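PDB 3RAG: uncharacterized protein from Alicyclobacillus acidocaldarius subsp. acidocaldarius, which is of unknown function but has a von Willebrand factor type A-like fold and holds a sodium ion, consistent with a metal-binding role. Local coordinates for residues A[9-14]-A[134-139]; A[28-33]-A[217-222]; A[39-44]-A[61-66]; A[82-87]-A[159-164]; A[171-176]-A[191-196]. One frame throughout, in Å; residues are numbered along the deposited sequence.

In the fold
Five contacts hold together one alpha/beta domain built round a six-stranded mixed sheet. Interaction 1 joins its two central strands, 10-17 and 135-142; interaction 3 packs helix 58-66 on the next strand, 40-46, and interaction 5 forms the hairpin of 172-179 with edge strand 188-194. Interactions 2 and 4 pair helices on opposite sides of the sheet, their centres about 21 Å apart. Along the chain, interactions 1, 2 and 4 each bring an early segment to one from the second half, so the two halves interleave, whereas interactions 3 and 5 are local. The sodium ion, bound by D18, S144 and S146, lies just past the ends of the strands of interaction 1.

Interaction 1 (A[9-14]-A[134-139]); sequences TIRQIL and ALHLVV
H136 N donates to I10 O at 2.8 Å, the shortest of five backbone hydrogen bonds across this contact, in the parallel centre of a Rossmann-like von Willebrand A sheet. The others follow in strict parallel register: I10 N to A134 O, Q12 N to H136 O, V138 N to Q12 O and L14 N to V138 O. The strand axes differ by 14° in direction and come within 4.8 Å, the evidence for a regular ladder. At the strand starts, one water joins T9 OG1 to A134 N. A second lies in the planes of both the R11 guanidinium and the H136 ring, accepting from R11 NE at 2.7 Å and pairing with H136 ND1.

T9 CG2, anti to its backbone N, sits over the centre of the H136 ring, 3.8 Å from the centroid and 13° off the normal; the same methyl lies over the R11 guanidinium. H228 meets the H136 ring edge-to-face. An alanine in place of H136 would probably leave T9 CG2 and H228 without their aromatic partner and the bridging water without ND1.

On the face carrying I10, Q12 and L14, leucine methyls carry the side-chain contacts. L137 CD1 reaches L14 CB at 4.1 Å, and L135 CD1 closes on I10 CG2 at 3.7 Å.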
# COMPACT_ATOMS: atom_id res chain seq x y z
N THR A 9 -7.46 -1.94 -12.72
CA THR A 9 -6.92 -0.92 -11.79
C THR A 9 -6.41 -1.56 -10.51
O THR A 9 -7.08 -2.41 -9.92
CB THR A 9 -7.98 0.14 -11.46
OG1 THR A 9 -8.31 0.83 -12.67
CG2 THR A 9 -7.46 1.15 -10.41
N ILE A 10 -5.21 -1.16 -10.07
CA ILE A 10 -4.61 -1.74 -8.87
C ILE A 10 -4.92 -0.81 -7.69
O ILE A 10 -4.86 0.40 -7.82
CB ILE A 10 -3.09 -1.90 -9.06
CG1 ILE A 10 -2.80 -2.95 -10.14
CG2 ILE A 10 -2.42 -2.30 -7.73
CD1 ILE A 10 -3.03 -4.41 -9.69
N ARG A 11 -5.29 -1.40 -6.55
CA ARG A 11 -5.66 -0.64 -5.36
C ARG A 11 -4.90 -1.17 -4.15
O ARG A 11 -5.04 -2.34 -3.79
CB ARG A 11 -7.16 -0.77 -5.11
CG ARG A 11 -7.99 -0.18 -6.24
CD ARG A 11 -9.49 -0.34 -5.99
NE ARG A 11 -10.23 0.31 -7.06
CZ ARG A 11 -10.63 -0.31 -8.17
NH1 ARG A 11 -10.37 -1.60 -8.31
NH2 ARG A 11 -11.28 0.35 -9.11
N GLN A 12 -4.08 -0.33 -3.53
CA GLN A 12 -3.22 -0.81 -2.47
C GLN A 12 -3.21 0.16 -1.32
O GLN A 12 -3.36 1.36 -1.51
CB GLN A 12 -1.78 -1.00 -2.96
CG GLN A 12 -1.62 -2.21 -3.91
CD GLN A 12 -0.17 -2.49 -4.24
OE1 GLN A 12 0.74 -1.81 -3.75
NE2 GLN A 12 0.06 -3.49 -5.09
N ILE A 13 -3.05 -0.39 -0.13
CA ILE A 13 -2.84 0.41 1.07
C ILE A 13 -1.46 0.02 1.58
O ILE A 13 -1.18 -1.16 1.77
CB ILE A 13 -3.88 0.06 2.16
CG1 ILE A 13 -5.31 0.41 1.68
CG2 ILE A 13 -3.52 0.75 3.49
CD1 ILE A 13 -6.44 -0.16 2.58
N LEU A 14 -0.59 1.00 1.79
CA LEU A 14 0.75 0.71 2.28
C LEU A 14 0.88 1.30 3.68
O LEU A 14 0.86 2.51 3.86
CB LEU A 14 1.81 1.32 1.36
CG LEU A 14 3.23 1.28 1.93
CD1 LEU A 14 3.70 -0.17 2.07
CD2 LEU A 14 4.19 2.06 1.02
N ALA A 134 -4.03 1.85 -14.10
CA ALA A 134 -4.08 2.88 -13.08
C ALA A 134 -3.64 2.25 -11.76
O ALA A 134 -3.88 1.07 -11.51
CB ALA A 134 -5.51 3.48 -12.97
N LEU A 135 -2.96 3.03 -10.93
CA LEU A 135 -2.52 2.57 -9.62
C LEU A 135 -3.10 3.53 -8.60
O LEU A 135 -2.81 4.73 -8.64
CB LEU A 135 -1.00 2.57 -9.53
CG LEU A 135 -0.40 2.34 -8.13
CD1 LEU A 135 -0.95 1.05 -7.54
CD2 LEU A 135 1.11 2.32 -8.21
N HIS A 136 -3.94 3.01 -7.71
CA HIS A 136 -4.51 3.86 -6.65
C HIS A 136 -3.90 3.38 -5.34
O HIS A 136 -4.02 2.22 -5.01
CB HIS A 136 -6.02 3.71 -6.57
CG HIS A 136 -6.74 4.18 -7.79
ND1 HIS A 136 -8.09 3.98 -7.99
CD2 HIS A 136 -6.30 4.86 -8.88
CE1 HIS A 136 -8.45 4.50 -9.14
NE2 HIS A 136 -7.38 5.04 -9.70
N LEU A 137 -3.26 4.28 -4.62
CA LEU A 137 -2.43 3.90 -3.47
C LEU A 137 -2.72 4.86 -2.33
O LEU A 137 -2.66 6.08 -2.51
CB LEU A 137 -0.95 4.05 -3.86
CG LEU A 137 0.09 3.87 -2.74
CD1 LEU A 137 0.05 2.48 -2.14
CD2 LEU A 137 1.53 4.20 -3.21
N VAL A 138 -3.03 4.31 -1.15
CA VAL A 138 -3.09 5.15 0.03
C VAL A 138 -1.94 4.75 0.93
O VAL A 138 -1.80 3.57 1.29
CB VAL A 138 -4.40 4.95 0.81
CG1 VAL A 138 -4.38 5.83 2.06
CG2 VAL A 138 -5.59 5.32 -0.08
N VAL A 139 -1.10 5.72 1.27
CA VAL A 139 0.02 5.46 2.17
C VAL A 139 -0.45 5.89 3.58
O VAL A 139 -0.83 7.06 3.76
CB VAL A 139 1.25 6.27 1.75
CG1 VAL A 139 2.40 6.00 2.71
CG2 VAL A 139 1.66 5.93 0.30
O HOH W 1 -6.51 0.67 -15.08
O HOH W 2 -9.78 2.84 -6.15

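Interaction 2 (A[28-33]-A[217-222]); sequences VEAARR and AIDHAA
Helices 28-33 and 217-222 run nearly parallel, 16° apart in direction, with axes 8.7 Å apart, and A30 and D219 are the residues whose CA atoms come nearest. R33 meets the D219 carboxylate side-on. Its NE donates to D219 OD1 at 3.2 Å, and its NH2 donates to D219 OD2 at 3.0 Å on the syn lone pair; a further, weak bond runs from NH2 to OD1. The salt bridge is not flat, since the two planar groups are turned 32° against each other. A bend at chi3 (-70°) swings R33 CZ off the extended path, and one face of the guanidinium lies against A30 CA of its own helix.

Both helices belong to one flank of the von Willebrand A sheet, where I218 also packs on I13 and V15 of strand 10-17. Beneath the ion pair, I218 CG2 touches A30 CB at 3.8 Å, with the small alanine letting the helices come close. D219 OD1 also approaches A30 CB, and it accepts from a water that donates to A30 O as well. The R33 bonds would probably stabilise the carboxylate as an anion. That water lies 2.7 Å from D219 OD1.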
# COMPACT_ATOMS: atom_id res chain seq x y z
N VAL A 28 -6.17 -6.25 11.81
CA VAL A 28 -6.19 -7.46 11.00
C VAL A 28 -7.56 -7.60 10.32
O VAL A 28 -7.66 -7.92 9.14
CB VAL A 28 -5.80 -8.70 11.82
CG1 VAL A 28 -5.87 -9.97 10.93
CG2 VAL A 28 -4.39 -8.50 12.37
N GLU A 29 -8.61 -7.35 11.08
CA GLU A 29 -9.96 -7.38 10.53
C GLU A 29 -10.18 -6.28 9.50
O GLU A 29 -10.87 -6.48 8.49
CB GLU A 29 -10.96 -7.25 11.68
CG GLU A 29 -12.10 -8.20 11.61
CD GLU A 29 -11.61 -9.62 11.41
OE1 GLU A 29 -12.11 -10.28 10.48
OE2 GLU A 29 -10.73 -10.05 12.18
N ALA A 30 -9.61 -5.10 9.75
CA ALA A 30 -9.71 -4.00 8.79
C ALA A 30 -9.09 -4.39 7.46
O ALA A 30 -9.64 -4.11 6.39
CB ALA A 30 -9.03 -2.72 9.35
N ALA A 31 -7.94 -5.07 7.52
CA ALA A 31 -7.26 -5.48 6.29
C ALA A 31 -8.09 -6.55 5.59
O ALA A 31 -8.16 -6.58 4.36
CB ALA A 31 -5.86 -6.02 6.60
N ARG A 32 -8.67 -7.46 6.36
CA ARG A 32 -9.50 -8.52 5.78
C ARG A 32 -10.70 -7.89 5.05
O ARG A 32 -11.03 -8.29 3.93
CB ARG A 32 -9.96 -9.49 6.88
CG ARG A 32 -10.61 -10.78 6.37
CD ARG A 32 -10.86 -11.73 7.55
NE ARG A 32 -9.59 -12.28 8.04
CZ ARG A 32 -9.17 -12.23 9.29
NH1 ARG A 32 -8.00 -12.76 9.62
NH2 ARG A 32 -9.92 -11.66 10.23
N ARG A 33 -11.34 -6.90 5.67
CA ARG A 33 -12.40 -6.13 4.99
C ARG A 33 -11.93 -5.48 3.70
O ARG A 33 -12.60 -5.57 2.67
CB ARG A 33 -12.95 -5.03 5.90
CG ARG A 33 -13.85 -5.51 7.01
CD ARG A 33 -14.55 -4.34 7.71
NE ARG A 33 -13.66 -3.52 8.53
CZ ARG A 33 -13.29 -3.82 9.78
NH1 ARG A 33 -13.69 -4.95 10.35
NH2 ARG A 33 -12.49 -3.01 10.45
N ALA A 217 -6.96 3.50 10.70
CA ALA A 217 -6.20 3.95 9.54
C ALA A 217 -6.49 3.13 8.28
O ALA A 217 -6.73 3.68 7.19
CB ALA A 217 -4.69 3.92 9.84
N ILE A 218 -6.42 1.81 8.41
CA ILE A 218 -6.71 0.94 7.28
C ILE A 218 -8.15 1.13 6.77
O ILE A 218 -8.39 1.18 5.56
CB ILE A 218 -6.43 -0.54 7.63
CG1 ILE A 218 -4.92 -0.71 7.86
CG2 ILE A 218 -6.88 -1.46 6.49
CD1 ILE A 218 -4.52 -2.10 8.38
N ASP A 219 -9.11 1.21 7.68
CA ASP A 219 -10.50 1.45 7.27
C ASP A 219 -10.66 2.79 6.53
O ASP A 219 -11.34 2.88 5.51
CB ASP A 219 -11.41 1.45 8.50
CG ASP A 219 -11.70 0.02 9.02
OD1 ASP A 219 -11.83 -0.92 8.19
OD2 ASP A 219 -11.82 -0.14 10.25
N HIS A 220 -10.01 3.83 7.04
CA HIS A 220 -10.04 5.12 6.35
C HIS A 220 -9.45 5.01 4.94
O HIS A 220 -10.03 5.48 3.96
CB HIS A 220 -9.31 6.18 7.19
CG HIS A 220 -9.45 7.58 6.66
ND1 HIS A 220 -8.79 8.65 7.23
CD2 HIS A 220 -10.13 8.07 5.60
CE1 HIS A 220 -9.09 9.75 6.56
NE2 HIS A 220 -9.89 9.43 5.56
N ALA A 221 -8.30 4.35 4.84
CA ALA A 221 -7.66 4.13 3.55
C ALA A 221 -8.57 3.39 2.57
O ALA A 221 -8.68 3.77 1.41
CB ALA A 221 -6.34 3.35 3.74
N ALA A 222 -9.23 2.34 3.04
CA ALA A 222 -10.09 1.57 2.14
C ALA A 222 -11.26 2.43 1.69
O ALA A 222 -11.67 2.37 0.52
CB ALA A 222 -10.59 0.30 2.83
O HOH W 3 -11.12 -1.89 5.73

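Interaction 3 (A[39-44]-A[61-66]); sequences IVVNVI and HSIADA
V43 and I63 make the tightest meeting here: V43 CG2 is 3.5 Å from I63 CG2, closer than usual for two methyl carbons, and the side chains cross at about a right angle. The I63 first torsion explains the approach. With chi1 at -71° its CG1 lies beside the backbone N, which leaves the CG2 branch anti to that N and directed at the strand. The same methyl also serves V41, whose CG1 reaches it at 3.8 Å, so one branch of one isoleucine fits against two valines two residues apart on the same strand face. No hydrogen bond links the segments.

Away from I63 the contact slackens. A64 brings its backbone rather than a long side chain: its CA lies 3.7 Å from V41 O, while its CB stays 4.3 Å from V43 CG2. A glycerol, probably from the crystallisation liquor, lies about 4 Å from the A64 side chain. On the solvent side of the helix, H61 and D65 are exposed and their CB atoms point away from the strand. The inner side continues into the core, where I63 also touches T214 and I218 of helix 214-232.

Strand 40-44 and helix 61-66 run nearly antiparallel, at 159° with axes 7.0 Å apart. That is the expected return leg of a beta-alpha-beta crossover, here strand 40-46, helix 58-66 and strand 71-74, whose two strands are parallel neighbours in the von Willebrand A sheet.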
# COMPACT_ATOMS: atom_id res chain seq x y z
N ILE A 39 -8.58 -4.81 -2.60
CA ILE A 39 -7.46 -3.97 -2.16
C ILE A 39 -6.38 -4.86 -1.55
O ILE A 39 -6.70 -5.78 -0.80
CB ILE A 39 -7.95 -2.96 -1.11
CG1 ILE A 39 -8.98 -2.03 -1.75
CG2 ILE A 39 -6.78 -2.13 -0.51
CD1 ILE A 39 -9.87 -1.29 -0.74
N VAL A 40 -5.12 -4.58 -1.85
CA VAL A 40 -4.03 -5.35 -1.24
C VAL A 40 -3.40 -4.46 -0.18
O VAL A 40 -3.15 -3.27 -0.45
CB VAL A 40 -2.97 -5.75 -2.30
CG1 VAL A 40 -1.64 -6.14 -1.60
CG2 VAL A 40 -3.51 -6.90 -3.19
N VAL A 41 -3.15 -5.00 1.02
CA VAL A 41 -2.57 -4.21 2.10
C VAL A 41 -1.16 -4.72 2.36
O VAL A 41 -0.97 -5.91 2.66
CB VAL A 41 -3.39 -4.31 3.41
CG1 VAL A 41 -2.83 -3.37 4.50
CG2 VAL A 41 -4.86 -3.97 3.14
N ASN A 42 -0.18 -3.83 2.21
CA ASN A 42 1.23 -4.13 2.47
C ASN A 42 1.68 -3.40 3.73
O ASN A 42 1.13 -2.33 4.07
CB ASN A 42 2.10 -3.62 1.30
CG ASN A 42 1.87 -4.39 0.01
OD1 ASN A 42 1.87 -3.82 -1.10
ND2 ASN A 42 1.67 -5.67 0.14
N VAL A 43 2.62 -3.98 4.47
CA VAL A 43 3.08 -3.34 5.71
C VAL A 43 4.60 -3.31 5.76
O VAL A 43 5.26 -4.35 5.58
CB VAL A 43 2.58 -4.10 6.96
CG1 VAL A 43 2.96 -3.31 8.25
CG2 VAL A 43 1.05 -4.34 6.88
N ILE A 44 5.14 -2.13 6.03
CA ILE A 44 6.56 -2.02 6.34
C ILE A 44 6.70 -1.72 7.83
O ILE A 44 6.20 -0.70 8.33
CB ILE A 44 7.22 -0.89 5.53
CG1 ILE A 44 7.24 -1.26 4.04
CG2 ILE A 44 8.63 -0.60 6.07
CD1 ILE A 44 7.75 -0.12 3.11
N HIS A 61 2.58 -8.81 10.33
CA HIS A 61 2.53 -10.01 9.51
C HIS A 61 1.08 -10.47 9.30
O HIS A 61 0.70 -10.86 8.18
CB HIS A 61 3.42 -11.12 10.08
CG HIS A 61 4.83 -11.07 9.58
ND1 HIS A 61 5.88 -10.56 10.32
CD2 HIS A 61 5.35 -11.38 8.37
CE1 HIS A 61 6.99 -10.60 9.60
NE2 HIS A 61 6.69 -11.09 8.41
N SER A 62 0.29 -10.43 10.37
CA SER A 62 -1.11 -10.83 10.27
C SER A 62 -1.93 -9.88 9.40
O SER A 62 -2.84 -10.30 8.69
CB SER A 62 -1.74 -10.94 11.66
OG SER A 62 -1.06 -11.94 12.38
N ILE A 63 -1.60 -8.59 9.46
CA ILE A 63 -2.27 -7.59 8.61
C ILE A 63 -1.97 -7.88 7.15
O ILE A 63 -2.87 -7.90 6.31
CB ILE A 63 -1.79 -6.14 8.94
CG1 ILE A 63 -2.35 -5.71 10.31
CG2 ILE A 63 -2.21 -5.14 7.85
CD1 ILE A 63 -1.69 -4.39 10.82
N ALA A 64 -0.70 -8.09 6.83
CA ALA A 64 -0.36 -8.36 5.43
C ALA A 64 -1.00 -9.67 4.94
O ALA A 64 -1.52 -9.75 3.83
CB ALA A 64 1.15 -8.36 5.25
N ASP A 65 -1.01 -10.68 5.80
CA ASP A 65 -1.62 -11.95 5.44
C ASP A 65 -3.09 -11.75 5.11
O ASP A 65 -3.57 -12.15 4.04
CB ASP A 65 -1.46 -12.95 6.57
CG ASP A 65 -2.07 -14.31 6.24
OD1 ASP A 65 -1.66 -14.89 5.22
OD2 ASP A 65 -2.96 -14.78 6.98
N ALA A 66 -3.82 -11.10 6.01
CA ALA A 66 -5.25 -10.89 5.81
C ALA A 66 -5.57 -9.93 4.67
O ALA A 66 -6.63 -10.02 4.05
CB ALA A 66 -5.89 -10.38 7.09

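Interaction 4 (A[82-87]-A[159-164]); sequences TAQMMT and RDLALS
Q84 lies against L161 and S164 where helices 82-87 and 159-164 cross at -43°, their axes 9.6 Å apart. From its CB the side chain sets out with CG anti to the carbonyl carbon (chi1 -62°) and then runs extended. CG is the first atom to meet the other helix: L161 CD1 lies 3.8 Å from Q84 CG, and S164 OG lies still nearer. CD comes next, 3.4 Å from S164 OG, a van der Waals approach to the amide carbon. At the tip the amide divides. OE1 rests 3.6 Å from S164 CB, while NE2 turns toward the backbone at D160, stopping 3.8 Å short of D160 O, and makes a weak hydrogen bond to S80 OG one turn earlier in its own helix. No hydrogen bond crosses the interface.

S164 has its hydroxyl committed within its own helix, as OG donates to L161 O at 2.8 Å. T87 does likewise: its OG1 and its N both donate to A83 O, from opposite faces of that carbonyl. The interface is therefore held by van der Waals contact, part of it between polar groups, with Q84 and L161 sliding past each other in opposite directions. L161 CD1 lies against both Q84 and A83, and CD2 adds A83 CB at 4.0 Å.

The inner sides of the pair rest on the sheet. A83 and L161 both touch L14 of strand 10-17, T87 touches Q12, and A83 also reaches I44 of strand 40-46, so helices 79-106 and 151-165 lie side by side on the sheet face that carries Q12 and L14.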
# COMPACT_ATOMS: atom_id res chain seq x y z
N THR A 82 12.44 -0.47 -0.23
CA THR A 82 11.56 -1.57 0.15
C THR A 82 10.12 -1.32 -0.31
O THR A 82 9.47 -2.24 -0.82
CB THR A 82 11.61 -1.78 1.67
OG1 THR A 82 12.95 -2.15 2.02
CG2 THR A 82 10.66 -2.88 2.10
N ALA A 83 9.64 -0.09 -0.10
CA ALA A 83 8.30 0.29 -0.53
C ALA A 83 8.12 0.13 -2.04
O ALA A 83 7.11 -0.38 -2.51
CB ALA A 83 7.99 1.74 -0.12
N GLN A 84 9.13 0.55 -2.80
CA GLN A 84 9.07 0.41 -4.25
C GLN A 84 9.04 -1.08 -4.65
O GLN A 84 8.19 -1.48 -5.45
CB GLN A 84 10.24 1.15 -4.91
CG GLN A 84 10.25 2.64 -4.66
CD GLN A 84 11.50 3.31 -5.19
OE1 GLN A 84 12.07 2.88 -6.19
NE2 GLN A 84 11.93 4.38 -4.53
N MSE A 85 9.92 -1.90 -4.06
CA MSE A 85 9.92 -3.33 -4.39
C MSE A 85 8.58 -3.98 -4.07
O MSE A 85 8.08 -4.79 -4.86
CB MSE A 85 11.03 -4.10 -3.65
CG MSE A 85 11.00 -5.63 -3.83
SE MSE A 85 9.94 -6.63 -2.71
CE MSE A 85 10.77 -6.43 -1.14
N MSE A 86 8.03 -3.69 -2.89
CA MSE A 86 6.83 -4.42 -2.47
C MSE A 86 5.67 -4.04 -3.37
O MSE A 86 4.86 -4.90 -3.73
CB MSE A 86 6.45 -4.11 -1.01
CG MSE A 86 7.42 -4.66 0.05
SE MSE A 86 7.06 -3.95 1.72
CE MSE A 86 5.67 -3.04 1.42
N THR A 87 5.58 -2.75 -3.70
CA THR A 87 4.45 -2.24 -4.49
C THR A 87 4.49 -2.92 -5.85
O THR A 87 3.49 -3.47 -6.31
CB THR A 87 4.52 -0.71 -4.63
OG1 THR A 87 4.43 -0.12 -3.33
CG2 THR A 87 3.35 -0.16 -5.48
N ARG A 159 8.03 10.54 -0.58
CA ARG A 159 8.26 11.38 -1.74
C ARG A 159 8.94 10.56 -2.84
O ARG A 159 8.54 10.61 -4.00
CB ARG A 159 9.11 12.60 -1.35
CG ARG A 159 9.52 13.47 -2.54
CD ARG A 159 10.50 14.56 -2.14
NE ARG A 159 10.86 15.40 -3.28
CZ ARG A 159 11.89 15.15 -4.09
NH1 ARG A 159 12.66 14.10 -3.87
NH2 ARG A 159 12.14 15.97 -5.11
N ASP A 160 9.96 9.80 -2.48
CA ASP A 160 10.71 9.00 -3.46
C ASP A 160 9.84 7.91 -4.08
O ASP A 160 9.97 7.59 -5.26
CB ASP A 160 11.92 8.36 -2.80
CG ASP A 160 13.04 9.34 -2.55
OD1 ASP A 160 12.91 10.51 -2.98
OD2 ASP A 160 14.05 8.94 -1.93
N LEU A 161 8.95 7.33 -3.28
CA LEU A 161 8.07 6.29 -3.79
C LEU A 161 7.19 6.86 -4.88
O LEU A 161 7.07 6.28 -5.97
CB LEU A 161 7.22 5.70 -2.66
CG LEU A 161 6.11 4.70 -3.01
CD1 LEU A 161 6.68 3.44 -3.67
CD2 LEU A 161 5.37 4.32 -1.72
N ALA A 162 6.57 8.00 -4.60
CA ALA A 162 5.67 8.60 -5.55
C ALA A 162 6.42 9.00 -6.80
O ALA A 162 5.93 8.83 -7.92
CB ALA A 162 4.94 9.82 -4.93
N LEU A 163 7.63 9.55 -6.63
CA LEU A 163 8.40 9.95 -7.79
C LEU A 163 8.74 8.74 -8.66
O LEU A 163 8.67 8.80 -9.89
CB LEU A 163 9.67 10.71 -7.39
CG LEU A 163 9.42 12.11 -6.81
CD1 LEU A 163 10.73 12.77 -6.45
CD2 LEU A 163 8.62 12.99 -7.76
N SER A 164 9.10 7.62 -8.03
CA SER A 164 9.45 6.42 -8.79
C SER A 164 8.25 5.84 -9.54
O SER A 164 8.37 5.36 -10.67
CB SER A 164 10.07 5.36 -7.89
OG SER A 164 9.06 4.72 -7.12

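Interaction 5 (A[171-176]-A[191-196]); sequences PLAVSV and QPFSSE
A beta hairpin with a bulge, closing the antiparallel edge of the von Willebrand A sheet, brings S175 against Q191 and F193. Two hydrogen-bonded pairs frame it, V174 with S194 and V176 with Q191, and the register slips by one between them because P192 and F193 together stand opposite S175. V174 N donates to S194 O at 2.8 Å, almost straight at 176°, whereas the return bond from S194 N comes in above the plane of the V174 carbonyl. At the other pair, Q191 O takes two donors, V176 N and the S175 hydroxyl. S175 OG, anti to its backbone N (chi1 174°), reaches Q191 O at 2.8 Å in the carbonyl plane.

The bulge sets the F193 ring over strand 172-176. S175 CB sits above the ring centre, 3.7 Å from the centroid and 14° off the normal, and A173 CB touches F193 CD1 at 3.9 Å. H228 of helix 214-232 stacks with the ring, which also touches V138. An alanine in place of F193 would probably leave S175 CB without its aromatic cover and the H228 ring without its stacking mate.

At the end of the paired strand S194 opens an ST turn, E196 N donating to S194 OG at 3.1 Å. S195 O is buried with no polar partner in the model, 3.8 Å from L172 CD2.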
# COMPACT_ATOMS: atom_id res chain seq x y z
N PRO A 171 -1.81 5.93 -14.99
CA PRO A 171 -2.02 7.02 -14.03
C PRO A 171 -1.73 6.59 -12.60
O PRO A 171 -1.97 5.43 -12.23
CB PRO A 171 -3.51 7.35 -14.19
CG PRO A 171 -4.12 6.17 -14.86
CD PRO A 171 -3.04 5.50 -15.67
N LEU A 172 -1.21 7.54 -11.82
CA LEU A 172 -0.97 7.36 -10.41
C LEU A 172 -1.90 8.26 -9.61
O LEU A 172 -2.00 9.47 -9.87
CB LEU A 172 0.47 7.74 -10.07
CG LEU A 172 0.83 7.71 -8.60
CD1 LEU A 172 0.72 6.28 -8.03
CD2 LEU A 172 2.22 8.26 -8.39
N ALA A 173 -2.58 7.68 -8.63
CA ALA A 173 -3.36 8.46 -7.68
C ALA A 173 -2.90 8.05 -6.29
O ALA A 173 -3.13 6.92 -5.88
CB ALA A 173 -4.86 8.20 -7.85
N VAL A 174 -2.21 8.94 -5.60
CA VAL A 174 -1.71 8.64 -4.26
C VAL A 174 -2.34 9.57 -3.24
O VAL A 174 -2.40 10.81 -3.43
CB VAL A 174 -0.16 8.71 -4.19
CG1 VAL A 174 0.32 10.11 -4.57
CG2 VAL A 174 0.36 8.33 -2.80
N SER A 175 -2.81 8.99 -2.14
CA SER A 175 -3.31 9.79 -1.02
C SER A 175 -2.48 9.40 0.19
O SER A 175 -1.95 8.28 0.25
CB SER A 175 -4.79 9.46 -0.78
OG SER A 175 -5.27 10.10 0.39
N VAL A 176 -2.36 10.31 1.16
CA VAL A 176 -1.58 9.99 2.35
C VAL A 176 -2.44 10.27 3.58
O VAL A 176 -3.13 11.30 3.66
CB VAL A 176 -0.29 10.86 2.42
CG1 VAL A 176 0.48 10.59 3.72
CG2 VAL A 176 0.58 10.65 1.16
N GLN A 191 -3.04 14.31 2.42
CA GLN A 191 -3.40 14.85 1.11
C GLN A 191 -4.43 13.95 0.47
O GLN A 191 -4.43 12.75 0.68
CB GLN A 191 -2.18 14.94 0.22
CG GLN A 191 -1.63 13.56 -0.24
CD GLN A 191 -0.60 13.72 -1.35
OE1 GLN A 191 -0.75 13.16 -2.46
NE2 GLN A 191 0.44 14.48 -1.07
N PRO A 192 -5.33 14.55 -0.30
CA PRO A 192 -6.28 13.77 -1.09
C PRO A 192 -5.53 13.14 -2.25
O PRO A 192 -4.37 13.47 -2.45
CB PRO A 192 -7.28 14.82 -1.60
CG PRO A 192 -6.55 16.12 -1.52
CD PRO A 192 -5.59 16.00 -0.37
N PHE A 193 -6.19 12.26 -3.00
CA PHE A 193 -5.54 11.66 -4.17
C PHE A 193 -4.97 12.66 -5.16
O PHE A 193 -5.64 13.63 -5.55
CB PHE A 193 -6.51 10.73 -4.90
CG PHE A 193 -6.78 9.46 -4.16
CD1 PHE A 193 -5.83 8.45 -4.13
CD2 PHE A 193 -7.97 9.27 -3.48
CE1 PHE A 193 -6.07 7.27 -3.44
CE2 PHE A 193 -8.21 8.09 -2.79
CZ PHE A 193 -7.27 7.09 -2.79
N SER A 194 -3.73 12.42 -5.56
CA SER A 194 -3.04 13.30 -6.49
C SER A 194 -1.98 12.50 -7.23
O SER A 194 -1.58 11.43 -6.79
CB SER A 194 -2.39 14.45 -5.73
OG SER A 194 -1.55 15.21 -6.58
N SER A 195 -1.50 13.02 -8.35
CA SER A 195 -0.41 12.37 -9.05
C SER A 195 0.94 12.64 -8.38
O SER A 195 1.94 12.05 -8.75
CB SER A 195 -0.35 12.86 -10.51
OG SER A 195 -0.35 14.27 -10.52
N GLU A 196 0.97 13.55 -7.42
CA GLU A 196 2.20 13.83 -6.69
C GLU A 196 2.01 13.88 -5.18
O GLU A 196 0.89 14.03 -4.69
CB GLU A 196 2.84 15.15 -7.16
CG GLU A 196 3.44 15.06 -8.56
CD GLU A 196 4.55 16.06 -8.78
OE1 GLU A 196 5.72 15.74 -8.46
OE2 GLU A 196 4.25 17.18 -9.26